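Local coordinates for protein pseudoperoxidase (Leishmania major, PDB 5VIA) that binds heme b, its iron held by two axial protein ligands, and belongs to the peroxidase family, although it is classed as a pseudoperoxidase, at residues V62-D67 with K210-L215; Y75-Y80 with E86-L91; F135-I140 with N240-E245; V257-A260 with E264-R267. All coordinates share one frame; numbering follows the deposited sequence.

The four contacts do not touch one another, and they lie at different distances from the heme. Interaction 3 reaches it: segments 135-140 and 240-245 touch the porphyrin, and 240-245 carries Glu243, hydrogen-bonded to the axial ligand His159. Interaction 1 joins two loops near the heme-binding residues Ser169 and His165, with the Val212 side chain about 8 Å from the heme, and its centre is 20 Å from that of interaction 3. Interaction 4 follows interaction 3 in the chain, centres again 20 Å apart, and brings Trp266 to about 10 Å from the heme. Interaction 2, away from the annotated sites, lies 31 Å between centres from both interactions 3 and 4.

Interaction 1: V62-D67 with K210-L215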
loop_
_atom_site.group_PDB
_atom_site.type_symbol
_atom_site.label_atom_id
_atom_site.label_comp_id
_atom_site.label_asym_id
_atom_site.label_seq_id
_atom_site.Cartn_x
_atom_site.Cartn_y
_atom_site.Cartn_z
ATOM N N VAL A 62 -7.650 -1.109 5.951
ATOM C CA VAL A 62 -8.772 -0.584 6.710
ATOM C C VAL A 62 -9.288 0.661 6.007
ATOM O O VAL A 62 -8.564 1.292 5.242
ATOM C CB VAL A 62 -8.410 -0.287 8.200
ATOM C CG1 VAL A 62 -7.899 -1.547 8.901
ATOM C CG2 VAL A 62 -7.397 0.844 8.315
ATOM N N VAL A 63 -10.539 1.012 6.258
ATOM C CA VAL A 63 -11.163 2.130 5.569
ATOM C C VAL A 63 -10.838 3.445 6.276
ATOM O O VAL A 63 -11.127 4.537 5.763
ATOM C CB VAL A 63 -12.682 1.940 5.502
ATOM C CG1 VAL A 63 -13.314 2.177 6.862
ATOM C CG2 VAL A 63 -13.283 2.871 4.488
ATOM N N ARG A 64 -10.225 3.335 7.452
ATOM C CA ARG A 64 -9.977 4.504 8.295
ATOM C C ARG A 64 -8.778 5.318 7.812
ATOM O O ARG A 64 -7.877 4.796 7.160
ATOM C CB ARG A 64 -9.784 4.080 9.756
ATOM C CG ARG A 64 -10.957 3.280 10.353
ATOM C CD ARG A 64 -10.767 2.984 11.858
ATOM N NE ARG A 64 -9.531 2.233 12.115
ATOM C CZ ARG A 64 -9.456 0.903 12.199
ATOM N NH1 ARG A 64 -10.544 0.156 12.063
ATOM N NH2 ARG A 64 -8.289 0.312 12.432
ATOM N N GLY A 65 -8.791 6.613 8.117
ATOM C CA GLY A 65 -7.685 7.488 7.779
ATOM C C GLY A 65 -7.532 7.816 6.306
ATOM O O GLY A 65 -6.416 8.036 5.837
ATOM N N LEU A 66 -8.640 7.862 5.571
ATOM C CA LEU A 66 -8.564 8.088 4.128
ATOM C C LEU A 66 -9.347 9.325 3.696
ATOM O O LEU A 66 -9.540 9.538 2.496
ATOM C CB LEU A 66 -9.080 6.862 3.370
ATOM C CG LEU A 66 -8.287 5.562 3.502
ATOM C CD1 LEU A 66 -8.950 4.465 2.683
ATOM C CD2 LEU A 66 -6.845 5.786 3.066
ATOM N N ASP A 67 -9.793 10.130 4.666
ATOM C CA ASP A 67 -10.585 11.333 4.382
ATOM C C ASP A 67 -9.829 12.348 3.527
ATOM O O ASP A 67 -10.390 12.927 2.588
ATOM C CB ASP A 67 -11.043 12.023 5.678
ATOM C CG ASP A 67 -12.284 11.384 6.290
ATOM O OD1 ASP A 67 -12.919 10.536 5.629
ATOM O OD2 ASP A 67 -12.641 11.754 7.438
ATOM N N LYS A 210 -9.625 6.475 19.683
ATOM C CA LYS A 210 -10.961 5.915 19.883
ATOM C C LYS A 210 -11.571 5.303 18.625
ATOM O O LYS A 210 -12.468 4.477 18.736
ATOM C CB LYS A 210 -11.914 6.981 20.431
ATOM C CG LYS A 210 -11.564 7.492 21.813
ATOM C CD LYS A 210 -12.238 8.831 22.087
ATOM C CE LYS A 210 -13.037 8.801 23.369
ATOM N NZ LYS A 210 -14.229 7.915 23.234
ATOM N N GLU A 211 -11.102 5.710 17.443
ATOM C CA GLU A 211 -11.624 5.167 16.186
ATOM C C GLU A 211 -11.172 3.726 15.964
ATOM O O GLU A 211 -11.730 3.006 15.125
ATOM C CB GLU A 211 -11.167 6.008 14.991
ATOM C CG GLU A 211 -11.905 7.322 14.778
ATOM C CD GLU A 211 -11.699 7.850 13.366
ATOM O OE1 GLU A 211 -11.627 7.021 12.421
ATOM O OE2 GLU A 211 -11.608 9.087 13.201
ATOM N N VAL A 212 -10.143 3.313 16.697
ATOM C CA VAL A 212 -9.640 1.948 16.605
ATOM C C VAL A 212 -10.326 1.138 17.702
ATOM O O VAL A 212 -9.959 1.211 18.876
ATOM C CB VAL A 212 -8.103 1.911 16.714
ATOM C CG1 VAL A 212 -7.569 0.496 16.516
ATOM C CG2 VAL A 212 -7.495 2.846 15.680
ATOM N N ALA A 213 -11.352 0.391 17.301
ATOM C CA ALA A 213 -12.259 -0.267 18.237
ATOM C C ALA A 213 -11.523 -1.291 19.079
ATOM O O ALA A 213 -11.747 -1.403 20.285
ATOM C CB ALA A 213 -13.397 -0.935 17.467
ATOM N N THR A 214 -10.663 -2.054 18.418
ATOM C CA THR A 214 -9.841 -3.046 19.085
ATOM C C THR A 214 -8.380 -2.768 18.730
ATOM O O THR A 214 -7.984 -2.840 17.568
ATOM C CB THR A 214 -10.274 -4.491 18.707
ATOM O OG1 THR A 214 -9.299 -5.433 19.173
ATOM C CG2 THR A 214 -10.449 -4.637 17.197
ATOM N N LEU A 215 -7.584 -2.409 19.731
ATOM C CA LEU A 215 -6.193 -2.032 19.481
ATOM C C LEU A 215 -5.368 -3.241 19.057
ATOM O O LEU A 215 -5.590 -4.351 19.543
ATOM C CB LEU A 215 -5.598 -1.363 20.721
ATOM C CG LEU A 215 -6.277 -0.032 21.034
ATOM C CD1 LEU A 215 -5.816 0.521 22.349
ATOM C CD2 LEU A 215 -5.994 0.960 19.925
HETATM O O HOH W 1 -11.336 7.825 9.392
#
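Arg64 reaches across to Glu211 and Val212, from the loop before helix 67-79 to the loop between strands 199-200 and 219-224. Its CG stands beside the backbone N, anti to the carbonyl carbon (chi1 -57°), and a bend at chi3 (-58°) turns NE and the guanidinium off the line of the aliphatic arm. CD is the atom nearest the other loop, 3.4 Å from the backbone O of Glu211, while NE is 3.8 Å from the same oxygen. Beyond CD the guanidinium crosses the Val212 side chain at about a right angle: Arg64 NH2 lies 4.2 Å from Val212 CG1, and CG2 is about as far. Val62 CB sits over one face of the guanidinium, toward its rim. The nitrogens are engaged by backbone oxygens elsewhere, NH2 by Val168, next to the heme-binding Ser169, NE by Asn167 and NH1 by Glu54, and these bonds fix the rotation of the head group.

Glu211 runs past Arg64 in the opposite direction, extended beyond CG. Its carboxylate plane is turned 87° from the guanidinium, and Arg64 NE remains 5.2 Å from Glu211 OE1, so the two charges do not pair directly. OE1 instead accepts from a water 3.1 Å away, and that water accepts from the backbone N of Gly65, also at 3.1 Å.

The chemistry is that of an arginine committed to main-chain oxygens, with its aliphatic part packed against the second loop. The opposite charge can contribute at most a longer-range attraction, and the polar link between these two segments is the water bridge.

Interaction 2: Y75-Y80 with E86-L91; sequences YLSSTY and EDVASL
Helices 67-79 and 85-99 form a helix-loop-helix pair joined through residues 80-84, and this contact packs the two helices beside that loop. Leu76 of the first helix meets Val88 of the second. Leu76 CB lies 3.5 Å from Val88 CG1, tighter than usual for two carbons, and Leu76 CD1 approaches the same methyl at 3.9 Å. Val88 sets CG1 anti to its backbone N (chi1 167°), which presents this one branch to the leucine as the two side chains pass at a slant. On the flank, Ser77 OG is 4.3 Å from Val88 CG1, the Ser77 hydroxyl being hydrogen-bonded to Met73 O one turn back and weakly to Thr85 OG1.

Each helix also binds its own polar side chains. Thr79 OG1 donates to Tyr75 O at 2.7 Å from 41° out of the carbonyl plane, and the same oxygen accepts Thr79 N, so two donors grip it. In the second helix Ser90 OG donates to Asp87 O, also at 2.7 Å, and Trp111 NE1 bonds to that hydroxyl.

The Thr79 and Ser90 hydroxyls thus serve carbonyls of their own helices; between the segments the contact is close aliphatic packing, one valine methyl set against a buried leucine.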
loop_
_atom_site.group_PDB
_atom_site.type_symbol
_atom_site.label_atom_id
_atom_site.label_comp_id
_atom_site.label_asym_id
_atom_site.label_seq_id
_atom_site.Cartn_x
_atom_site.Cartn_y
_atom_site.Cartn_z
ATOM N N TYR A 75 -10.923 16.122 -5.890
ATOM C CA TYR A 75 -10.344 17.198 -6.690
ATOM C C TYR A 75 -9.988 16.693 -8.080
ATOM O O TYR A 75 -10.313 17.331 -9.077
ATOM C CB TYR A 75 -9.099 17.800 -6.035
ATOM C CG TYR A 75 -8.440 18.840 -6.914
ATOM C CD1 TYR A 75 -8.924 20.138 -6.958
ATOM C CD2 TYR A 75 -7.344 18.521 -7.709
ATOM C CE1 TYR A 75 -8.339 21.086 -7.762
ATOM C CE2 TYR A 75 -6.753 19.471 -8.521
ATOM C CZ TYR A 75 -7.255 20.748 -8.539
ATOM O OH TYR A 75 -6.675 21.704 -9.344
ATOM N N LEU A 76 -9.306 15.552 -8.138
ATOM C CA LEU A 76 -8.909 14.970 -9.417
ATOM C C LEU A 76 -10.120 14.633 -10.295
ATOM O O LEU A 76 -10.126 14.933 -11.492
ATOM C CB LEU A 76 -8.021 13.749 -9.202
ATOM C CG LEU A 76 -6.609 14.002 -8.661
ATOM C CD1 LEU A 76 -5.883 12.696 -8.411
ATOM C CD2 LEU A 76 -5.809 14.870 -9.617
ATOM N N SER A 77 -11.151 14.040 -9.695
ATOM C CA SER A 77 -12.384 13.730 -10.419
ATOM C C SER A 77 -13.125 14.961 -10.954
ATOM O O SER A 77 -13.665 14.925 -12.063
ATOM C CB SER A 77 -13.316 12.890 -9.546
ATOM O OG SER A 77 -12.778 11.596 -9.348
ATOM N N SER A 78 -13.171 16.038 -10.173
ATOM C CA SER A 78 -13.760 17.289 -10.652
ATOM C C SER A 78 -12.930 17.872 -11.788
ATOM O O SER A 78 -13.468 18.351 -12.786
ATOM C CB SER A 78 -13.871 18.312 -9.520
ATOM O OG SER A 78 -14.908 17.976 -8.616
ATOM N N THR A 79 -11.613 17.819 -11.617
ATOM C CA THR A 79 -10.658 18.286 -12.615
ATOM C C THR A 79 -10.742 17.434 -13.879
ATOM O O THR A 79 -10.706 17.955 -14.999
ATOM C CB THR A 79 -9.219 18.224 -12.059
ATOM O OG1 THR A 79 -9.130 19.018 -10.867
ATOM C CG2 THR A 79 -8.221 18.735 -13.080
ATOM N N TYR A 80 -10.859 16.122 -13.685
ATOM C CA TYR A 80 -10.994 15.175 -14.789
ATOM C C TYR A 80 -12.331 14.420 -14.769
ATOM O O TYR A 80 -12.367 13.214 -14.529
ATOM C CB TYR A 80 -9.812 14.192 -14.802
ATOM C CG TYR A 80 -8.472 14.890 -14.912
ATOM C CD1 TYR A 80 -8.021 15.371 -16.134
ATOM C CD2 TYR A 80 -7.674 15.092 -13.793
ATOM C CE1 TYR A 80 -6.813 16.021 -16.246
ATOM C CE2 TYR A 80 -6.458 15.739 -13.894
ATOM C CZ TYR A 80 -6.032 16.200 -15.126
ATOM O OH TYR A 80 -4.824 16.849 -15.239
ATOM N N GLU A 86 -12.295 5.117 -10.309
ATOM C CA GLU A 86 -11.322 4.049 -10.116
ATOM C C GLU A 86 -10.035 4.291 -10.912
ATOM O O GLU A 86 -8.938 4.097 -10.387
ATOM C CB GLU A 86 -11.930 2.684 -10.471
ATOM C CG GLU A 86 -13.068 2.222 -9.557
ATOM C CD GLU A 86 -12.616 1.826 -8.158
ATOM O OE1 GLU A 86 -11.402 1.740 -7.880
ATOM O OE2 GLU A 86 -13.498 1.599 -7.312
ATOM N N ASP A 87 -10.166 4.707 -12.170
ATOM C CA ASP A 87 -8.995 5.051 -12.979
ATOM C C ASP A 87 -8.199 6.183 -12.322
ATOM O O ASP A 87 -6.970 6.104 -12.184
ATOM C CB ASP A 87 -9.412 5.460 -14.397
ATOM C CG ASP A 87 -9.607 4.269 -15.317
ATOM O OD1 ASP A 87 -9.260 3.145 -14.909
ATOM O OD2 ASP A 87 -10.087 4.455 -16.452
ATOM N N VAL A 88 -8.906 7.229 -11.911
ATOM C CA VAL A 88 -8.275 8.359 -11.236
ATOM C C VAL A 88 -7.538 7.905 -9.976
ATOM O O VAL A 88 -6.416 8.333 -9.713
ATOM C CB VAL A 88 -9.305 9.437 -10.857
ATOM C CG1 VAL A 88 -8.687 10.436 -9.897
ATOM C CG2 VAL A 88 -9.823 10.148 -12.104
ATOM N N ALA A 89 -8.165 7.024 -9.205
ATOM C CA ALA A 89 -7.566 6.562 -7.959
ATOM C C ALA A 89 -6.258 5.810 -8.204
ATOM O O ALA A 89 -5.283 5.996 -7.469
ATOM C CB ALA A 89 -8.557 5.707 -7.162
ATOM N N SER A 90 -6.225 4.974 -9.241
ATOM C CA SER A 90 -5.008 4.233 -9.564
ATOM C C SER A 90 -3.878 5.169 -10.021
ATOM O O SER A 90 -2.701 4.924 -9.715
ATOM C CB SER A 90 -5.290 3.147 -10.614
ATOM O OG SER A 90 -5.645 3.738 -11.849
ATOM N N LEU A 91 -4.229 6.245 -10.724
ATOM C CA LEU A 91 -3.235 7.222 -11.185
ATOM C C LEU A 91 -2.684 8.078 -10.039
ATOM O O LEU A 91 -1.518 8.510 -10.066
ATOM C CB LEU A 91 -3.827 8.121 -12.276
ATOM C CG LEU A 91 -4.043 7.452 -13.632
ATOM C CD1 LEU A 91 -4.768 8.367 -14.580
ATOM C CD2 LEU A 91 -2.727 7.024 -14.237
#

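Interaction 3: F135-I140 with N240-E245; sequences FSIPTI and NAAELE. With HEM (protoporphyrin IX containing Fe), chain B.
Ile137 meets Ala242 and Glu243 at its tip and the heme along its flank. From CB, directed toward 240-245, the chain divides. CG2 lies 4.0 Å from heme CBB, the outer carbon of a vinyl group, and CG1 lies 3.7 Å from CAB, the inner carbon of the same vinyl. CG1 stands beside the backbone N (chi1 -68°) and the chain then runs on extended (chi2 179°), carrying CD1 alongside the vinyl group to the neighbouring helix. There CD1 is 3.8 Å from both Ala242 CB and the backbone N of Glu243, with Glu243 CG a little farther off at 4.1 Å. The isoleucine thus bridges the vinyl group and the first turn of helix 241-245.

Asn240, just before that helix, places CG 3.4 Å from heme methyl CMB, its ND2 being bonded to Val56 O. Glu243 brings OE2 4.0 Å from heme CMB, while its OE1 is hydrogen-bonded to Tyr187 OH and to ND1 of His159, an axial ligand of the heme iron.

A carboxylate bonded to the axial histidine recalls the proximal pocket of heme peroxidases, where an aspartate commonly does this; here Ile137 packs against the aliphatic part of that glutamate.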
loop_
_atom_site.group_PDB
_atom_site.type_symbol
_atom_site.label_atom_id
_atom_site.label_comp_id
_atom_site.label_asym_id
_atom_site.label_seq_id
_atom_site.Cartn_x
_atom_site.Cartn_y
_atom_site.Cartn_z
ATOM N N PHE A 135 -6.576 -13.191 8.159
ATOM C CA PHE A 135 -5.952 -13.974 7.100
ATOM C C PHE A 135 -4.452 -13.733 7.107
ATOM O O PHE A 135 -4.001 -12.653 7.490
ATOM C CB PHE A 135 -6.527 -13.569 5.750
ATOM C CG PHE A 135 -7.911 -14.095 5.497
ATOM C CD1 PHE A 135 -8.098 -15.392 5.041
ATOM C CD2 PHE A 135 -9.025 -13.290 5.704
ATOM C CE1 PHE A 135 -9.370 -15.879 4.792
ATOM C CE2 PHE A 135 -10.297 -13.771 5.463
ATOM C CZ PHE A 135 -10.470 -15.067 4.994
ATOM N N SER A 136 -3.674 -14.736 6.702
ATOM C CA SER A 136 -2.223 -14.571 6.613
ATOM C C SER A 136 -1.867 -13.569 5.519
ATOM O O SER A 136 -2.664 -13.303 4.605
ATOM C CB SER A 136 -1.539 -15.907 6.339
ATOM O OG SER A 136 -1.769 -16.294 4.988
ATOM N N ILE A 137 -0.666 -13.016 5.606
ATOM C CA ILE A 137 -0.176 -12.077 4.603
ATOM C C ILE A 137 -0.085 -12.676 3.172
ATOM O O ILE A 137 -0.553 -12.049 2.226
ATOM C CB ILE A 137 1.139 -11.405 5.061
ATOM C CG1 ILE A 137 0.849 -10.471 6.246
ATOM C CG2 ILE A 137 1.788 -10.629 3.920
ATOM C CD1 ILE A 137 2.080 -9.746 6.809
ATOM N N PRO A 138 0.509 -13.880 3.012
ATOM C CA PRO A 138 0.526 -14.478 1.667
ATOM C C PRO A 138 -0.867 -14.697 1.084
ATOM O O PRO A 138 -1.060 -14.466 -0.122
ATOM C CB PRO A 138 1.221 -15.824 1.896
ATOM C CG PRO A 138 2.156 -15.557 3.041
ATOM C CD PRO A 138 1.382 -14.618 3.945
ATOM N N THR A 139 -1.821 -15.126 1.910
ATOM C CA THR A 139 -3.198 -15.350 1.451
ATOM C C THR A 139 -3.770 -14.078 0.836
ATOM O O THR A 139 -4.363 -14.094 -0.255
ATOM C CB THR A 139 -4.097 -15.815 2.607
ATOM O OG1 THR A 139 -3.663 -17.110 3.051
ATOM C CG2 THR A 139 -5.572 -15.889 2.174
ATOM N N ILE A 140 -3.568 -12.961 1.527
ATOM C CA ILE A 140 -4.070 -11.696 1.043
ATOM C C ILE A 140 -3.326 -11.244 -0.208
ATOM O O ILE A 140 -3.954 -10.912 -1.214
ATOM C CB ILE A 140 -3.969 -10.600 2.135
ATOM C CG1 ILE A 140 -4.809 -11.004 3.353
ATOM C CG2 ILE A 140 -4.426 -9.274 1.569
ATOM C CD1 ILE A 140 -4.641 -10.097 4.554
ATOM N N ASN A 240 4.381 -5.257 11.924
ATOM C CA ASN A 240 3.540 -6.391 12.316
ATOM C C ASN A 240 4.373 -7.628 12.633
ATOM O O ASN A 240 5.341 -7.916 11.923
ATOM C CB ASN A 240 2.574 -6.743 11.170
ATOM C CG ASN A 240 1.304 -5.928 11.202
ATOM O OD1 ASN A 240 1.317 -4.730 10.910
ATOM N ND2 ASN A 240 0.186 -6.574 11.539
ATOM N N ALA A 241 3.996 -8.365 13.679
ATOM C CA ALA A 241 4.634 -9.647 13.983
ATOM C C ALA A 241 4.634 -10.554 12.755
ATOM O O ALA A 241 5.629 -11.224 12.468
ATOM C CB ALA A 241 3.935 -10.345 15.155
ATOM N N ALA A 242 3.520 -10.560 12.031
ATOM C CA ALA A 242 3.376 -11.385 10.821
ATOM C C ALA A 242 4.402 -11.063 9.727
ATOM O O ALA A 242 4.890 -11.965 9.035
ATOM C CB ALA A 242 1.969 -11.259 10.272
ATOM N N GLU A 243 4.717 -9.784 9.556
ATOM C CA GLU A 243 5.721 -9.364 8.578
ATOM C C GLU A 243 7.109 -9.876 8.968
ATOM O O GLU A 243 7.928 -10.209 8.103
ATOM C CB GLU A 243 5.725 -7.836 8.465
ATOM C CG GLU A 243 5.295 -7.284 7.126
ATOM C CD GLU A 243 5.092 -5.778 7.144
ATOM O OE1 GLU A 243 5.887 -5.043 6.504
ATOM O OE2 GLU A 243 4.114 -5.330 7.782
ATOM N N LEU A 244 7.369 -9.934 10.274
ATOM C CA LEU A 244 8.636 -10.438 10.793
ATOM C C LEU A 244 8.710 -11.965 10.767
ATOM O O LEU A 244 9.776 -12.540 10.517
ATOM C CB LEU A 244 8.860 -9.929 12.227
ATOM C CG LEU A 244 8.999 -8.412 12.368
ATOM C CD1 LEU A 244 8.918 -7.970 13.827
ATOM C CD2 LEU A 244 10.316 -7.971 11.758
ATOM N N GLU A 245 7.588 -12.628 11.034
ATOM C CA GLU A 245 7.597 -14.084 11.120
ATOM C C GLU A 245 7.873 -14.703 9.755
ATOM O O GLU A 245 8.403 -15.808 9.661
ATOM C CB GLU A 245 6.290 -14.611 11.721
ATOM C CG GLU A 245 6.166 -14.373 13.230
ATOM C CD GLU A 245 7.293 -15.007 14.039
ATOM O OE1 GLU A 245 7.470 -16.242 13.972
ATOM O OE2 GLU A 245 8.004 -14.267 14.755
HETATM C CHA HEM B . 0.827 1.574 6.369
HETATM C CHB HEM B . 0.515 -3.041 7.903
HETATM C CHC HEM B . 0.160 -4.393 3.253
HETATM C CHD HEM B . 1.215 0.121 1.739
HETATM C C1A HEM B . 0.694 0.455 7.154
HETATM C C2A HEM B . 0.509 0.482 8.588
HETATM C C3A HEM B . 0.417 -0.772 9.019
HETATM C C4A HEM B . 0.549 -1.661 7.867
HETATM C CMA HEM B . 0.214 -1.220 10.478
HETATM C CAA HEM B . 0.386 1.760 9.446
HETATM C CBA HEM B . -1.045 2.256 9.161
HETATM C CGA HEM B . -1.391 3.528 9.903
HETATM O O1A HEM B . -1.386 3.508 11.159
HETATM O O2A HEM B . -1.708 4.552 9.237
HETATM C C1B HEM B . 0.364 -3.837 6.785
HETATM C C2B HEM B . 0.220 -5.274 6.749
HETATM C C3B HEM B . 0.098 -5.666 5.472
HETATM C C4B HEM B . 0.208 -4.474 4.633
HETATM C CMB HEM B . 0.174 -6.179 7.990
HETATM C CAB HEM B . -0.080 -7.144 5.043
HETATM C CBB HEM B . -0.712 -7.489 3.916
HETATM C C1C HEM B . 0.421 -3.309 2.433
HETATM C C2C HEM B . 0.475 -3.312 0.965
HETATM C C3C HEM B . 0.766 -2.047 0.557
HETATM C C4C HEM B . 0.905 -1.223 1.749
HETATM C CMC HEM B . 0.216 -4.573 0.093
HETATM C CAC HEM B . 0.931 -1.410 -0.842
HETATM C CBC HEM B . 0.655 -2.057 -1.983
HETATM C C1D HEM B . 1.230 0.941 2.841
HETATM C C2D HEM B . 1.535 2.356 2.824
HETATM C C3D HEM B . 1.418 2.812 4.272
HETATM C C4D HEM B . 1.052 1.623 5.015
HETATM C CMD HEM B . 1.902 3.224 1.600
HETATM C CAD HEM B . 1.619 4.251 4.816
HETATM C CBD HEM B . 0.242 4.917 4.691
HETATM C CGD HEM B . 0.255 6.330 5.223
HETATM O O1D HEM B . -0.852 6.930 5.371
HETATM O O2D HEM B . 1.367 6.845 5.499
HETATM N NA HEM B . 0.723 -0.873 6.741
HETATM N NB HEM B . 0.364 -3.382 5.484
HETATM N NC HEM B . 0.693 -2.010 2.874
HETATM N ND HEM B . 0.964 0.540 4.148
HETATM FE FE HEM B . 0.629 -1.428 4.844
#

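Interaction 4: V257-A260 with E264-R267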
loop_
_atom_site.group_PDB
_atom_site.type_symbol
_atom_site.label_atom_id
_atom_site.label_comp_id
_atom_site.label_asym_id
_atom_site.label_seq_id
_atom_site.Cartn_x
_atom_site.Cartn_y
_atom_site.Cartn_z
ATOM N N VAL A 257 16.230 -11.061 1.429
ATOM C CA VAL A 257 17.683 -10.962 1.333
ATOM C C VAL A 257 18.121 -10.488 -0.059
ATOM O O VAL A 257 18.989 -9.616 -0.194
ATOM C CB VAL A 257 18.348 -12.320 1.655
ATOM C CG1 VAL A 257 19.754 -12.398 1.071
ATOM C CG2 VAL A 257 18.383 -12.546 3.156
ATOM N N ARG A 258 17.510 -11.068 -1.084
ATOM C CA ARG A 258 17.810 -10.725 -2.467
ATOM C C ARG A 258 17.477 -9.267 -2.819
ATOM O O ARG A 258 18.263 -8.605 -3.502
ATOM C CB ARG A 258 17.052 -11.679 -3.386
ATOM C CG ARG A 258 17.258 -11.472 -4.857
ATOM C CD ARG A 258 17.004 -12.784 -5.596
ATOM N NE ARG A 258 18.210 -13.605 -5.615
ATOM C CZ ARG A 258 19.094 -13.604 -6.608
ATOM N NH1 ARG A 258 18.899 -12.836 -7.675
ATOM N NH2 ARG A 258 20.169 -14.376 -6.533
ATOM N N TYR A 259 16.325 -8.781 -2.354
ATOM C CA TYR A 259 15.869 -7.423 -2.648
ATOM C C TYR A 259 16.698 -6.408 -1.873
ATOM O O TYR A 259 16.869 -5.274 -2.311
ATOM C CB TYR A 259 14.382 -7.255 -2.305
ATOM C CG TYR A 259 13.409 -7.989 -3.234
ATOM C CD1 TYR A 259 13.810 -8.448 -4.484
ATOM C CD2 TYR A 259 12.092 -8.206 -2.853
ATOM C CE1 TYR A 259 12.915 -9.106 -5.332
ATOM C CE2 TYR A 259 11.186 -8.863 -3.696
ATOM C CZ TYR A 259 11.608 -9.308 -4.928
ATOM O OH TYR A 259 10.715 -9.964 -5.762
ATOM N N ALA A 260 17.207 -6.824 -0.720
ATOM C CA ALA A 260 18.044 -5.956 0.106
ATOM C C ALA A 260 19.362 -5.650 -0.594
ATOM O O ALA A 260 19.956 -4.580 -0.395
ATOM C CB ALA A 260 18.308 -6.608 1.461
ATOM N N GLU A 264 17.811 -3.317 -8.406
ATOM C CA GLU A 264 17.317 -3.403 -9.777
ATOM C C GLU A 264 16.266 -4.510 -9.920
ATOM O O GLU A 264 15.207 -4.306 -10.537
ATOM C CB GLU A 264 18.476 -3.629 -10.752
ATOM C CG GLU A 264 18.031 -3.793 -12.200
ATOM C CD GLU A 264 19.189 -4.088 -13.140
ATOM O OE1 GLU A 264 20.356 -4.098 -12.685
ATOM O OE2 GLU A 264 18.929 -4.314 -14.342
ATOM N N LEU A 265 16.558 -5.678 -9.353
ATOM C CA LEU A 265 15.610 -6.789 -9.402
ATOM C C LEU A 265 14.345 -6.406 -8.654
ATOM O O LEU A 265 13.239 -6.647 -9.138
ATOM C CB LEU A 265 16.209 -8.052 -8.790
ATOM C CG LEU A 265 15.219 -9.213 -8.650
ATOM C CD1 LEU A 265 14.692 -9.663 -10.010
ATOM C CD2 LEU A 265 15.869 -10.370 -7.925
ATOM N N TRP A 266 14.509 -5.793 -7.480
ATOM C CA TRP A 266 13.346 -5.376 -6.709
ATOM C C TRP A 266 12.447 -4.424 -7.499
ATOM O O TRP A 266 11.224 -4.593 -7.501
ATOM C CB TRP A 266 13.718 -4.747 -5.359
ATOM C CG TRP A 266 12.519 -4.042 -4.778
ATOM C CD1 TRP A 266 11.448 -4.617 -4.157
ATOM C CD2 TRP A 266 12.244 -2.633 -4.833
ATOM N NE1 TRP A 266 10.535 -3.646 -3.799
ATOM C CE2 TRP A 266 11.001 -2.423 -4.205
ATOM C CE3 TRP A 266 12.941 -1.531 -5.342
ATOM C CZ2 TRP A 266 10.433 -1.158 -4.083
ATOM C CZ3 TRP A 266 12.383 -0.274 -5.210
ATOM C CH2 TRP A 266 11.142 -0.096 -4.586
ATOM N N ARG A 267 13.035 -3.429 -8.166
ATOM C CA ARG A 267 12.227 -2.468 -8.929
ATOM C C ARG A 267 11.373 -3.145 -10.006
ATOM O O ARG A 267 10.214 -2.770 -10.242
ATOM C CB ARG A 267 13.104 -1.395 -9.570
ATOM C CG ARG A 267 13.636 -0.358 -8.580
ATOM C CD ARG A 267 14.198 0.865 -9.297
ATOM N NE ARG A 267 15.354 0.551 -10.126
ATOM C CZ ARG A 267 16.612 0.820 -9.784
ATOM N NH1 ARG A 267 16.871 1.413 -8.624
ATOM N NH2 ARG A 267 17.612 0.504 -10.597
#
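Tyr259 and Trp266 form a T-shaped pair, the edge of the indole turned to the face of the phenol. The centroids of the Tyr259 ring and the Trp266 five-membered ring are 5.3 Å apart, and the planes stand at 68°. Trp266 CD1 lies over one face of the tyrosine, toward its rim, 3.9 Å from Tyr259 CD2. The backbone joins in through a CH-pi contact, since Trp266 CA is 4.3 Å from the centroid of the Tyr259 ring, off-centre by 30° from its normal. Leu265 comes to the edge of that ring, its CG 4.0 Å from Tyr259 CE1. CG of this leucine is anti to the backbone N (chi1 173°), and its CD2 reaches on to the aliphatic part of Arg258, 3.5 Å from Arg258 CD, and to the rim of the guanidinium near its plane.

Outside this shell both aromatic residues are fixed by their polar ends: Tyr259 OH bonds to Ala150 O and Trp266 NE1 to Ala154 O, both on helix 149-155. Tyr188 adds a further ring, edge-to-face with Tyr259 and also meeting Trp266. At the junction, Asp262 OD1 accepts from Leu265 N.

Helices 250-261 and 263-279 thus follow each other with only residue 262 between them, and the aromatic pair packs at the bend, tied to helix 149-155 within the peroxidase-family fold.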